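Local coordinates for protein interleukin-20 receptor subunit beta (Homo sapiens, PDB 6DF3) that pairs with a second receptor chain to form the dimeric cell-surface receptors for interleukins 19, 20 and 24, this piece being its two extracellular fibronectin type III domains, at residues Gln37-Ser42 with Thr72-Leu77; Pro51-Ser56 with Thr66-Ala71; Thr12-Leu17 with Phe97-Thr102; Ala3-Ser8 with Ala89-Lys94. The protein carries 1 engineered substitution. One frame throughout, in Å; residues are numbered along the deposited sequence.

Contact 1 of 4, residues Gln37-Ser42 with Thr72-Leu77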
loop_
_atom_site.group_PDB
_atom_site.type_symbol
_atom_site.label_atom_id
_atom_site.label_comp_id
_atom_site.label_asym_id
_atom_site.label_seq_id
_atom_site.Cartn_x
_atom_site.Cartn_y
_atom_site.Cartn_z
ATOM N N GLN C 37 6.761 20.325 -8.345
ATOM C CA GLN C 37 7.925 19.456 -8.347
ATOM C C GLN C 37 8.116 18.944 -6.942
ATOM O O GLN C 37 8.026 19.717 -5.963
ATOM C CB GLN C 37 9.210 20.272 -8.542
ATOM C CG GLN C 37 9.266 20.941 -9.873
ATOM C CD GLN C 37 10.601 21.614 -10.151
ATOM O OE1 GLN C 37 11.145 22.281 -9.278
ATOM N NE2 GLN C 37 11.074 21.509 -11.368
ATOM N N GLY C 38 8.389 17.664 -6.807
ATOM C CA GLY C 38 8.877 17.152 -5.515
ATOM C C GLY C 38 10.333 17.489 -5.459
ATOM O O GLY C 38 10.898 18.009 -6.426
ATOM N N GLU C 39 10.946 17.196 -4.340
ATOM C CA GLU C 39 12.375 17.344 -4.179
ATOM C C GLU C 39 13.195 16.545 -5.208
ATOM O O GLU C 39 14.295 16.953 -5.571
ATOM C CB GLU C 39 12.769 16.880 -2.789
ATOM C CG GLU C 39 14.205 17.180 -2.473
ATOM C CD GLU C 39 14.653 16.709 -1.075
ATOM O OE1 GLU C 39 13.995 15.833 -0.441
ATOM O OE2 GLU C 39 15.674 17.264 -0.589
ATOM N N TYR C 40 12.737 15.346 -5.583
ATOM C CA TYR C 40 13.401 14.669 -6.600
ATOM C C TYR C 40 13.553 15.634 -7.843
ATOM O O TYR C 40 14.661 15.860 -8.330
ATOM C CB TYR C 40 12.658 13.422 -7.062
ATOM C CG TYR C 40 13.377 12.771 -8.240
ATOM C CD1 TYR C 40 14.636 12.210 -8.094
ATOM C CD2 TYR C 40 12.844 12.800 -9.495
ATOM C CE1 TYR C 40 15.320 11.602 -9.149
ATOM C CE2 TYR C 40 13.525 12.225 -10.590
ATOM C CZ TYR C 40 14.764 11.656 -10.406
ATOM O OH TYR C 40 15.370 11.094 -11.461
ATOM N N GLU C 41 12.449 16.176 -8.343
ATOM C CA GLU C 41 12.501 16.923 -9.572
ATOM C C GLU C 41 13.333 18.217 -9.384
ATOM O O GLU C 41 14.169 18.582 -10.209
ATOM C CB GLU C 41 11.114 17.179 -10.085
ATOM C CG GLU C 41 10.387 15.900 -10.559
ATOM C CD GLU C 41 9.657 15.100 -9.486
ATOM O OE1 GLU C 41 9.638 15.518 -8.295
ATOM O OE2 GLU C 41 9.251 13.980 -9.806
ATOM N N SER C 42 13.163 18.806 -8.213
ATOM C CA SER C 42 13.859 19.959 -7.759
ATOM C C SER C 42 15.383 19.779 -7.869
ATOM O O SER C 42 16.054 20.632 -8.395
ATOM C CB SER C 42 13.459 20.221 -6.321
ATOM O OG SER C 42 13.617 21.570 -6.069
ATOM N N THR C 72 6.944 12.543 1.946
ATOM C CA THR C 72 7.307 13.473 3.046
ATOM C C THR C 72 8.692 14.111 2.701
ATOM O O THR C 72 9.712 13.820 3.304
ATOM C CB THR C 72 7.243 12.747 4.391
ATOM O OG1 THR C 72 5.939 12.143 4.519
ATOM C CG2 THR C 72 7.445 13.679 5.570
ATOM N N VAL C 73 8.675 14.972 1.694
ATOM C CA VAL C 73 9.799 15.744 1.238
ATOM C C VAL C 73 9.232 17.142 0.818
ATOM O O VAL C 73 7.980 17.290 0.617
ATOM C CB VAL C 73 10.504 15.068 0.021
ATOM C CG1 VAL C 73 10.946 13.636 0.318
ATOM C CG2 VAL C 73 9.618 15.052 -1.214
ATOM N N PRO C 74 10.118 18.176 0.704
ATOM C CA PRO C 74 9.631 19.483 0.279
ATOM C C PRO C 74 9.281 19.503 -1.189
ATOM O O PRO C 74 10.026 18.968 -1.977
ATOM C CB PRO C 74 10.823 20.473 0.541
ATOM C CG PRO C 74 12.030 19.570 0.712
ATOM C CD PRO C 74 11.554 18.168 1.054
ATOM N N TYR C 75 8.205 20.214 -1.520
ATOM C CA TYR C 75 7.629 20.350 -2.831
ATOM C C TYR C 75 7.597 21.854 -3.206
ATOM O O TYR C 75 7.228 22.681 -2.401
ATOM C CB TYR C 75 6.165 19.816 -2.827
ATOM C CG TYR C 75 6.021 18.366 -3.094
ATOM C CD1 TYR C 75 6.220 17.459 -2.073
ATOM C CD2 TYR C 75 5.673 17.888 -4.356
ATOM C CE1 TYR C 75 6.103 16.067 -2.287
ATOM C CE2 TYR C 75 5.561 16.496 -4.597
ATOM C CZ TYR C 75 5.772 15.574 -3.560
ATOM O OH TYR C 75 5.612 14.193 -3.691
ATOM N N ASN C 76 7.972 22.159 -4.422
ATOM C CA ASN C 76 7.730 23.403 -5.058
ATOM C C ASN C 76 6.407 23.350 -5.743
ATOM O O ASN C 76 6.036 22.340 -6.311
ATOM C CB ASN C 76 8.809 23.686 -6.121
ATOM C CG ASN C 76 10.209 23.680 -5.548
ATOM O OD1 ASN C 76 10.407 23.972 -4.383
ATOM N ND2 ASN C 76 11.178 23.285 -6.370
ATOM N N LEU C 77 5.741 24.484 -5.746
ATOM C CA LEU C 77 4.444 24.659 -6.377
ATOM C C LEU C 77 4.476 26.010 -7.118
ATOM O O LEU C 77 5.127 26.942 -6.681
ATOM C CB LEU C 77 3.404 24.660 -5.294
ATOM C CG LEU C 77 3.116 23.290 -4.662
ATOM C CD1 LEU C 77 2.461 23.517 -3.315
ATOM C CD2 LEU C 77 2.179 22.557 -5.593
HETATM O O HOH W 1 11.485 20.756 -3.504
#
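Q37 and N76 form an antiparallel hydrogen-bonded pair where strand 31-37 of the first fibronectin type III domain gives way to helix 39-44. Two backbone bonds define it: Q37 N to N76 O at 3.0 Å and N76 N to Q37 O at 2.9 Å. Both side chains lie on one face of the sheet, where N76 ND2 donates to Q37 OE1 over 3.1 Å; the acceptor sits in the N76 amide plane although the two amides are turned 37° against each other. N76 ND2 also donates to S42 OG, 3.0 Å away and bent to 133° at the hydrogen, so a single amide nitrogen ties strand end to helix. The other end of Q37 is held too, NE2 bonding to the backbone oxygens of S46 and I48. G38, the N-cap residue, lays CA over one face of the Y75 ring, 3.7 Å from its centroid, a CH-pi contact; a CB built here would lie tight against Y75 CE2. E39 has CG anti to the backbone N (chi1 -172°), and its extended chain sets OE1 3.6 Å from V73 CB and 3.7 Å from P74 CD. The helix faces the chain of another protein, which bonds to Y40 and E41 and packs on E39. On the flank away from strand 31-37, strand 74-83 is hydrogen-bonded to strand 86-98, through Y75 with F97 and L77 with L93.

Contact 2 of 4, residues Pro51-Ser56 with Thr66-Ala71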
loop_
_atom_site.group_PDB
_atom_site.type_symbol
_atom_site.label_atom_id
_atom_site.label_comp_id
_atom_site.label_asym_id
_atom_site.label_seq_id
_atom_site.Cartn_x
_atom_site.Cartn_y
_atom_site.Cartn_z
ATOM N N PRO C 51 1.870 18.626 -14.017
ATOM C CA PRO C 51 0.524 19.147 -13.805
ATOM C C PRO C 51 -0.139 18.593 -12.588
ATOM O O PRO C 51 -0.059 17.401 -12.336
ATOM C CB PRO C 51 -0.264 18.653 -15.059
ATOM C CG PRO C 51 0.790 18.485 -16.099
ATOM C CD PRO C 51 2.051 18.091 -15.386
ATOM N N SER C 52 -0.821 19.466 -11.868
ATOM C CA SER C 52 -1.603 19.117 -10.731
ATOM C C SER C 52 -2.731 18.165 -11.130
ATOM O O SER C 52 -3.240 18.219 -12.236
ATOM C CB SER C 52 -2.227 20.402 -10.195
ATOM O OG SER C 52 -2.919 20.110 -8.988
ATOM N N SER C 53 -3.150 17.314 -10.205
ATOM C CA SER C 53 -4.224 16.352 -10.495
ATOM C C SER C 53 -5.555 17.075 -10.798
ATOM O O SER C 53 -6.161 16.862 -11.842
ATOM C CB SER C 53 -4.371 15.362 -9.336
ATOM O OG SER C 53 -3.294 14.413 -9.290
ATOM N N TRP C 54 -5.955 17.996 -9.928
ATOM C CA TRP C 54 -7.286 18.635 -10.028
ATOM C C TRP C 54 -7.312 20.091 -10.417
ATOM O O TRP C 54 -8.401 20.697 -10.373
ATOM C CB TRP C 54 -8.041 18.468 -8.720
ATOM C CG TRP C 54 -8.091 17.077 -8.315
ATOM C CD1 TRP C 54 -7.570 16.547 -7.190
ATOM C CD2 TRP C 54 -8.658 15.990 -9.058
ATOM N NE1 TRP C 54 -7.802 15.193 -7.158
ATOM C CE2 TRP C 54 -8.470 14.823 -8.289
ATOM C CE3 TRP C 54 -9.303 15.888 -10.312
ATOM C CZ2 TRP C 54 -8.911 13.552 -8.714
ATOM C CZ3 TRP C 54 -9.751 14.642 -10.732
ATOM C CH2 TRP C 54 -9.551 13.478 -9.932
ATOM N N CYS C 55 -6.166 20.667 -10.812
ATOM C CA CYS C 55 -6.112 22.108 -11.148
ATOM C C CYS C 55 -5.391 22.515 -12.386
ATOM O O CYS C 55 -4.423 23.241 -12.340
ATOM C CB CYS C 55 -5.536 22.889 -9.985
ATOM S SG CYS C 55 -6.414 22.490 -8.466
ATOM N N SER C 56 -5.930 22.126 -13.512
ATOM C CA SER C 56 -5.543 22.718 -14.762
ATOM C C SER C 56 -6.817 23.457 -15.171
ATOM O O SER C 56 -7.898 22.901 -15.124
ATOM C CB SER C 56 -5.063 21.611 -15.725
ATOM O OG SER C 56 -4.062 20.760 -15.083
ATOM N N THR C 66 -3.640 17.893 -2.401
ATOM C CA THR C 66 -3.415 16.728 -1.555
ATOM C C THR C 66 -2.906 15.527 -2.347
ATOM O O THR C 66 -1.944 14.902 -1.969
ATOM C CB THR C 66 -4.702 16.408 -0.805
ATOM O OG1 THR C 66 -5.096 17.566 -0.003
ATOM C CG2 THR C 66 -4.536 15.110 0.063
ATOM N N ASP C 67 -3.560 15.225 -3.443
ATOM C CA ASP C 67 -3.211 14.064 -4.251
ATOM C C ASP C 67 -1.888 14.163 -5.015
ATOM O O ASP C 67 -1.404 13.155 -5.416
ATOM C CB ASP C 67 -4.327 13.718 -5.195
ATOM C CG ASP C 67 -5.602 13.344 -4.460
ATOM O OD1 ASP C 67 -5.611 13.048 -3.222
ATOM O OD2 ASP C 67 -6.599 13.448 -5.130
ATOM N N ASP C 68 -1.296 15.349 -5.114
ATOM C CA ASP C 68 -0.017 15.525 -5.734
ATOM C C ASP C 68 1.125 15.407 -4.734
ATOM O O ASP C 68 2.222 15.144 -5.112
ATOM C CB ASP C 68 0.050 16.922 -6.337
ATOM C CG ASP C 68 -1.129 17.217 -7.278
ATOM O OD1 ASP C 68 -1.426 16.401 -8.191
ATOM O OD2 ASP C 68 -1.771 18.287 -7.126
ATOM N N ILE C 69 0.894 15.704 -3.452
ATOM C CA ILE C 69 1.945 15.617 -2.464
ATOM C C ILE C 69 1.954 14.178 -1.943
ATOM O O ILE C 69 1.046 13.811 -1.185
ATOM C CB ILE C 69 1.707 16.626 -1.303
ATOM C CG1 ILE C 69 1.472 18.078 -1.797
ATOM C CG2 ILE C 69 2.879 16.619 -0.345
ATOM C CD1 ILE C 69 2.373 18.549 -2.861
ATOM N N THR C 70 2.933 13.348 -2.356
ATOM C CA THR C 70 2.832 11.888 -2.117
ATOM C C THR C 70 4.066 11.320 -1.488
ATOM O O THR C 70 4.241 10.063 -1.339
ATOM C CB THR C 70 2.594 11.141 -3.437
ATOM O OG1 THR C 70 3.527 11.583 -4.350
ATOM C CG2 THR C 70 1.220 11.434 -4.047
ATOM N N ALA C 71 4.906 12.230 -1.026
ATOM C CA ALA C 71 6.033 11.878 -0.223
ATOM C C ALA C 71 6.308 12.961 0.872
ATOM O O ALA C 71 6.056 14.164 0.697
ATOM C CB ALA C 71 7.227 11.704 -1.118
#
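S53 and D68 make the central link between two loops: D68 OD1 accepts from S53 N at 2.8 Å through its syn lone pair and from S53 OG at 2.9 Å, the hydroxyl standing 29° out of the carboxylate plane on the same syn side. The second oxygen, D68 OD2, lies 2.8 Å from S52 OG, which is anti to its backbone N (chi1 -175°). W54 NE1 donates to D67 OD2 over 2.9 Å in a nearly straight bond, with the oxygen at the indole edge close to the ring plane. D67 OD2 is met on the anti side, the donor lying out of the carboxylate plane, and ring and carboxylate are turned 69° against each other. Outside the two loops, a basic side chain of another protein forms a salt bridge with D68 OD1, and S53 OG bonds to a basic side chain there. An alanine in place of D68 would probably leave S53 N and OG without this acceptor and the basic group of the other protein without its opposite charge. Farther out, backbone bonds from S52 and C55 to V34 and the disulfide C55-C63 fix the first loop, while T66 OG1 bonds to H16 N at the start of the second. In sequence the loops precede and follow the short strand 62-64; the first lies against strand 31-37, and the second leads to strand 74-83.

Contact 3 of 4, residues Thr12-Leu17 with Phe97-Thr102. Engineered in segment 97-102: Q100 (natural residue Asn).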
loop_
_atom_site.group_PDB
_atom_site.type_symbol
_atom_site.label_atom_id
_atom_site.label_comp_id
_atom_site.label_asym_id
_atom_site.label_seq_id
_atom_site.Cartn_x
_atom_site.Cartn_y
_atom_site.Cartn_z
ATOM N N THR C 12 -3.992 21.275 6.771
ATOM C CA THR C 12 -4.770 20.908 7.921
ATOM C C THR C 12 -5.070 19.397 7.854
ATOM O O THR C 12 -5.693 18.950 6.860
ATOM C CB THR C 12 -6.134 21.616 7.867
ATOM O OG1 THR C 12 -5.905 23.013 7.880
ATOM C CG2 THR C 12 -6.880 21.294 9.099
ATOM N N ASN C 13 -4.677 18.659 8.899
ATOM C CA ASN C 13 -4.903 17.175 8.995
ATOM C C ASN C 13 -4.632 16.418 7.647
ATOM O O ASN C 13 -5.518 15.761 7.076
ATOM C CB ASN C 13 -6.315 16.926 9.497
ATOM C CG ASN C 13 -6.453 17.230 10.958
ATOM O OD1 ASN C 13 -5.491 17.135 11.732
ATOM N ND2 ASN C 13 -7.636 17.642 11.349
ATOM N N MET C 14 -3.444 16.641 7.098
ATOM C CA MET C 14 -3.023 16.049 5.778
ATOM C C MET C 14 -3.825 16.413 4.576
ATOM O O MET C 14 -3.641 15.814 3.538
ATOM C CB MET C 14 -2.867 14.524 5.872
ATOM C CG MET C 14 -1.829 14.131 6.886
ATOM S SD MET C 14 -0.060 14.516 6.444
ATOM C CE MET C 14 0.246 13.164 5.289
ATOM N N LYS C 15 -4.671 17.441 4.657
ATOM C CA LYS C 15 -5.268 18.059 3.458
ATOM C C LYS C 15 -4.506 19.348 3.087
ATOM O O LYS C 15 -4.466 20.300 3.898
ATOM C CB LYS C 15 -6.720 18.417 3.742
ATOM C CG LYS C 15 -7.411 18.897 2.494
ATOM C CD LYS C 15 -8.819 19.397 2.792
ATOM C CE LYS C 15 -9.493 19.818 1.493
ATOM N NZ LYS C 15 -10.567 20.816 1.731
ATOM N N HIS C 16 -3.904 19.412 1.900
ATOM C CA HIS C 16 -3.101 20.576 1.538
ATOM C C HIS C 16 -3.745 21.444 0.482
ATOM O O HIS C 16 -3.912 21.030 -0.676
ATOM C CB HIS C 16 -1.707 20.171 1.092
ATOM C CG HIS C 16 -1.212 18.931 1.729
ATOM N ND1 HIS C 16 -1.051 18.809 3.095
ATOM C CD2 HIS C 16 -0.794 17.744 1.178
ATOM C CE1 HIS C 16 -0.655 17.563 3.369
ATOM N NE2 HIS C 16 -0.481 16.896 2.219
ATOM N N LEU C 17 -4.024 22.687 0.883
ATOM C CA LEU C 17 -4.660 23.700 0.046
ATOM C C LEU C 17 -3.659 24.762 -0.397
ATOM O O LEU C 17 -3.143 25.461 0.430
ATOM C CB LEU C 17 -5.773 24.397 0.855
ATOM C CG LEU C 17 -7.243 24.235 0.552
ATOM C CD1 LEU C 17 -8.118 25.293 1.298
ATOM C CD2 LEU C 17 -7.494 24.335 -0.940
ATOM N N PHE C 97 6.879 23.491 0.280
ATOM C CA PHE C 97 6.000 22.848 1.262
ATOM C C PHE C 97 6.358 21.336 1.508
ATOM O O PHE C 97 6.482 20.531 0.551
ATOM C CB PHE C 97 4.563 22.864 0.733
ATOM C CG PHE C 97 3.595 22.217 1.678
ATOM C CD1 PHE C 97 3.288 22.855 2.888
ATOM C CD2 PHE C 97 3.066 20.945 1.398
ATOM C CE1 PHE C 97 2.447 22.238 3.791
ATOM C CE2 PHE C 97 2.199 20.336 2.279
ATOM C CZ PHE C 97 1.901 20.960 3.489
ATOM N N ASN C 98 6.414 20.963 2.780
ATOM C CA ASN C 98 6.651 19.663 3.265
ATOM C C ASN C 98 5.459 19.264 4.147
ATOM O O ASN C 98 5.222 19.864 5.226
ATOM C CB ASN C 98 7.955 19.619 4.083
ATOM C CG ASN C 98 8.404 18.157 4.407
ATOM O OD1 ASN C 98 7.571 17.266 4.652
ATOM N ND2 ASN C 98 9.707 17.917 4.397
ATOM N N ARG C 99 4.788 18.157 3.793
ATOM C CA ARG C 99 3.657 17.713 4.587
ATOM C C ARG C 99 4.006 17.348 6.046
ATOM O O ARG C 99 3.113 17.193 6.802
ATOM C CB ARG C 99 2.899 16.586 3.917
ATOM C CG ARG C 99 3.646 15.244 3.913
ATOM C CD ARG C 99 2.983 14.266 2.938
ATOM N NE ARG C 99 3.645 12.969 3.012
ATOM C CZ ARG C 99 3.224 11.874 2.420
ATOM N NH1 ARG C 99 2.073 11.854 1.771
ATOM N NH2 ARG C 99 3.964 10.781 2.519
ATOM N N GLN C 100 5.271 17.139 6.393
ATOM C CA GLN C 100 5.728 17.000 7.784
ATOM C C GLN C 100 5.188 18.183 8.656
ATOM O O GLN C 100 4.987 18.058 9.802
ATOM C CB GLN C 100 7.266 16.969 7.761
ATOM C CG GLN C 100 8.037 16.852 9.087
ATOM C CD GLN C 100 8.117 15.402 9.558
ATOM O OE1 GLN C 100 8.449 14.494 8.776
ATOM N NE2 GLN C 100 7.808 15.168 10.835
ATOM N N SER C 101 4.964 19.337 8.059
ATOM C CA SER C 101 4.488 20.475 8.784
ATOM C C SER C 101 2.970 20.585 8.784
ATOM O O SER C 101 2.475 21.605 9.169
ATOM C CB SER C 101 5.126 21.714 8.195
ATOM O OG SER C 101 4.449 22.006 6.972
ATOM N N THR C 102 2.209 19.553 8.394
ATOM C CA THR C 102 0.757 19.683 8.420
ATOM C C THR C 102 0.222 20.053 9.863
ATOM O O THR C 102 0.892 19.740 10.873
ATOM C CB THR C 102 0.067 18.497 7.909
ATOM O OG1 THR C 102 -1.290 18.796 7.642
ATOM C CG2 THR C 102 0.148 17.311 8.863
HETATM O O HOH W 2 -0.088 14.167 1.481
#
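The H16 ring is covered on both faces: F97 CE2 stands 3.6 Å above one face and M14 O 3.4 Å above the opposite one, each offset toward the rim. H16 and F97 rings meet obliquely, with planes at 54° and centroids 5.1 Å apart. At the H16 edge, in plane, a water lies 2.9 Å from H16 NE2, and R99 NH1 donates to it from the edge of the guanidinium. R99 CB comes 3.7 Å from H16 CE1, while H16 ND1 is bonded to S11 OG. T12 to K15 form a type I' turn, the tight connection of the hairpin of strands 8-12 and 15-19, and the chain leaving strand 86-98 closes on that turn. There M14 N donates to T102 OG1 over 3.1 Å, with 152° at the hydrogen; the same hydroxyl bonds to S11 OG. The M14 chain, bent at chi2 and chi3, sets SD 3.7 Å from T102 CG2 and CE 3.8 Å from R99 CD. An alanine in place of H16 would probably open a gap between F97 and M14 O and leave S11 OG and the water without their ring-nitrogen partners. R99 NE is held by T72 OG1.

Contact 4 of 4, residues Ala3-Ser8 with Ala89-Lys94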
loop_
_atom_site.group_PDB
_atom_site.type_symbol
_atom_site.label_atom_id
_atom_site.label_comp_id
_atom_site.label_asym_id
_atom_site.label_seq_id
_atom_site.Cartn_x
_atom_site.Cartn_y
_atom_site.Cartn_z
ATOM N N ALA C 3 0.571 38.171 -12.829
ATOM C CA ALA C 3 0.643 36.832 -12.179
ATOM C C ALA C 3 -0.026 36.863 -10.812
ATOM O O ALA C 3 -0.115 37.921 -10.181
ATOM C CB ALA C 3 2.057 36.367 -12.042
ATOM N N PRO C 4 -0.549 35.717 -10.357
ATOM C CA PRO C 4 -1.114 35.669 -8.993
ATOM C C PRO C 4 -0.017 35.861 -7.935
ATOM O O PRO C 4 1.101 35.450 -8.176
ATOM C CB PRO C 4 -1.702 34.239 -8.884
ATOM C CG PRO C 4 -1.421 33.560 -10.195
ATOM C CD PRO C 4 -0.513 34.400 -11.022
ATOM N N GLN C 5 -0.359 36.477 -6.805
ATOM C CA GLN C 5 0.565 36.878 -5.760
ATOM C C GLN C 5 0.076 36.274 -4.451
ATOM O O GLN C 5 -1.021 35.712 -4.400
ATOM C CB GLN C 5 0.618 38.408 -5.668
ATOM C CG GLN C 5 1.227 39.145 -6.888
ATOM C CD GLN C 5 2.650 38.675 -7.248
ATOM O OE1 GLN C 5 3.438 38.345 -6.366
ATOM N NE2 GLN C 5 2.971 38.615 -8.546
ATOM N N ASN C 6 0.911 36.372 -3.414
ATOM C CA ASN C 6 0.586 35.946 -2.053
ATOM C C ASN C 6 0.255 34.428 -2.007
ATOM O O ASN C 6 -0.766 34.001 -1.537
ATOM C CB ASN C 6 -0.520 36.852 -1.483
ATOM C CG ASN C 6 -0.202 38.367 -1.683
ATOM O OD1 ASN C 6 -0.708 39.071 -2.607
ATOM N ND2 ASN C 6 0.698 38.857 -0.844
ATOM N N LEU C 7 1.146 33.625 -2.552
ATOM C CA LEU C 7 0.972 32.197 -2.549
ATOM C C LEU C 7 1.309 31.658 -1.201
ATOM O O LEU C 7 2.372 32.018 -0.643
ATOM C CB LEU C 7 1.917 31.513 -3.513
ATOM C CG LEU C 7 1.362 31.424 -4.926
ATOM C CD1 LEU C 7 1.134 32.788 -5.523
ATOM C CD2 LEU C 7 2.295 30.623 -5.776
ATOM N N SER C 8 0.427 30.796 -0.690
ATOM C CA SER C 8 0.707 30.052 0.524
ATOM C C SER C 8 -0.013 28.671 0.525
ATOM O O SER C 8 -0.938 28.453 -0.234
ATOM C CB SER C 8 0.360 30.921 1.769
ATOM O OG SER C 8 -1.040 30.917 2.013
ATOM N N ALA C 89 2.783 35.172 -16.229
ATOM C CA ALA C 89 4.001 34.475 -15.962
ATOM C C ALA C 89 3.706 33.486 -14.789
ATOM O O ALA C 89 2.633 33.541 -14.171
ATOM C CB ALA C 89 5.090 35.479 -15.615
ATOM N N TRP C 90 4.606 32.541 -14.511
ATOM C CA TRP C 90 4.405 31.625 -13.370
ATOM C C TRP C 90 4.772 32.328 -12.072
ATOM O O TRP C 90 5.743 33.061 -12.046
ATOM C CB TRP C 90 5.274 30.378 -13.483
ATOM C CG TRP C 90 4.862 29.419 -14.539
ATOM C CD1 TRP C 90 5.465 29.240 -15.759
ATOM C CD2 TRP C 90 3.747 28.493 -14.491
ATOM N NE1 TRP C 90 4.807 28.276 -16.455
ATOM C CE2 TRP C 90 3.773 27.767 -15.696
ATOM C CE3 TRP C 90 2.754 28.208 -13.548
ATOM C CZ2 TRP C 90 2.824 26.793 -16.002
ATOM C CZ3 TRP C 90 1.802 27.226 -13.851
ATOM C CH2 TRP C 90 1.832 26.556 -15.092
ATOM N N SER C 91 4.019 32.069 -11.006
ATOM C CA SER C 91 4.375 32.523 -9.661
ATOM C C SER C 91 4.754 31.278 -8.819
ATOM O O SER C 91 3.944 30.337 -8.736
ATOM C CB SER C 91 3.192 33.173 -8.928
ATOM O OG SER C 91 2.957 34.501 -9.227
ATOM N N ILE C 92 5.914 31.339 -8.171
ATOM C CA ILE C 92 6.451 30.256 -7.439
ATOM C C ILE C 92 6.183 30.436 -5.967
ATOM O O ILE C 92 6.367 31.442 -5.462
ATOM C CB ILE C 92 7.934 30.075 -7.772
ATOM C CG1 ILE C 92 8.025 29.862 -9.283
ATOM C CG2 ILE C 92 8.526 28.843 -7.108
ATOM C CD1 ILE C 92 9.447 29.689 -9.743
ATOM N N LEU C 93 5.705 29.413 -5.286
ATOM C CA LEU C 93 5.613 29.451 -3.814
ATOM C C LEU C 93 7.009 29.732 -3.196
ATOM O O LEU C 93 7.963 29.109 -3.572
ATOM C CB LEU C 93 5.036 28.124 -3.310
ATOM C CG LEU C 93 4.853 27.912 -1.839
ATOM C CD1 LEU C 93 3.703 28.754 -1.402
ATOM C CD2 LEU C 93 4.619 26.430 -1.529
ATOM N N LYS C 94 7.085 30.664 -2.259
ATOM C CA LYS C 94 8.352 31.229 -1.771
ATOM C C LYS C 94 9.120 30.154 -0.998
ATOM O O LYS C 94 10.263 29.883 -1.346
ATOM C CB LYS C 94 8.103 32.470 -0.870
ATOM C CG LYS C 94 9.344 33.344 -0.641
ATOM C CD LYS C 94 9.114 34.554 0.292
ATOM C CE LYS C 94 8.013 35.522 -0.182
ATOM N NZ LYS C 94 8.209 36.143 -1.528
HETATM O O HOH W 3 4.730 32.528 -1.466
#
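L7 carries the contact against S91 and L93. Its CB meets L93 CD1 at 3.9 Å, an apolar pair. CG is anti to the carbonyl carbon (chi1 -87°), and from it the two methyls part: L7 CD1 comes 4.0 Å from S91 CB, while L7 CD2 packs against backbone, 3.4 Å from S91 O and 3.7 Å from L93 N. L93 returns the contact with its own CD1, which lies 3.6 Å from L7 O. A water donates to L7 O and accepts from K94 N, so the link between the backbones here is indirect. At the other end of the segments S91 OG is modelled 2.3 Å from P4 O, too close to trust, so the hydrogen bond placed here is doubtful. A3 CB sits beside the same hydroxyl, 3.5 Å from S91 OG. The touching parts run in nearly the same direction, 9° apart. This is surface packing of the first fibronectin type III domain: the N-terminal segment before strand 8-12 lies along strand 86-98, an outermost strand of the four-stranded sheet. P4 and L7 also touch W20 and V79 of strand 74-83, and backbone bonds join S8 to M19 of strand 15-19 and Q5 to S21 just beyond it.

How the contacts relate
All four contacts belong to the first fibronectin type III domain. Contact 1 touches the other three; its centre is about 12 Å from that of contact 2, about 13 Å from that of contact 3 and about 16 Å from that of contact 4. Y75 OH, 3.1 Å from T70 N, is its joint with contact 2, which is nested along the chain inside the loop that contact 1 closes. Contacts 3 and 4 both use strand 86-98, though their centres lie about 18 Å apart. Contacts 2 and 4 stay about 8 Å apart at their nearest atoms. Contacts 1 and 2 touch another protein in the assembly; contacts 3 and 4 do not.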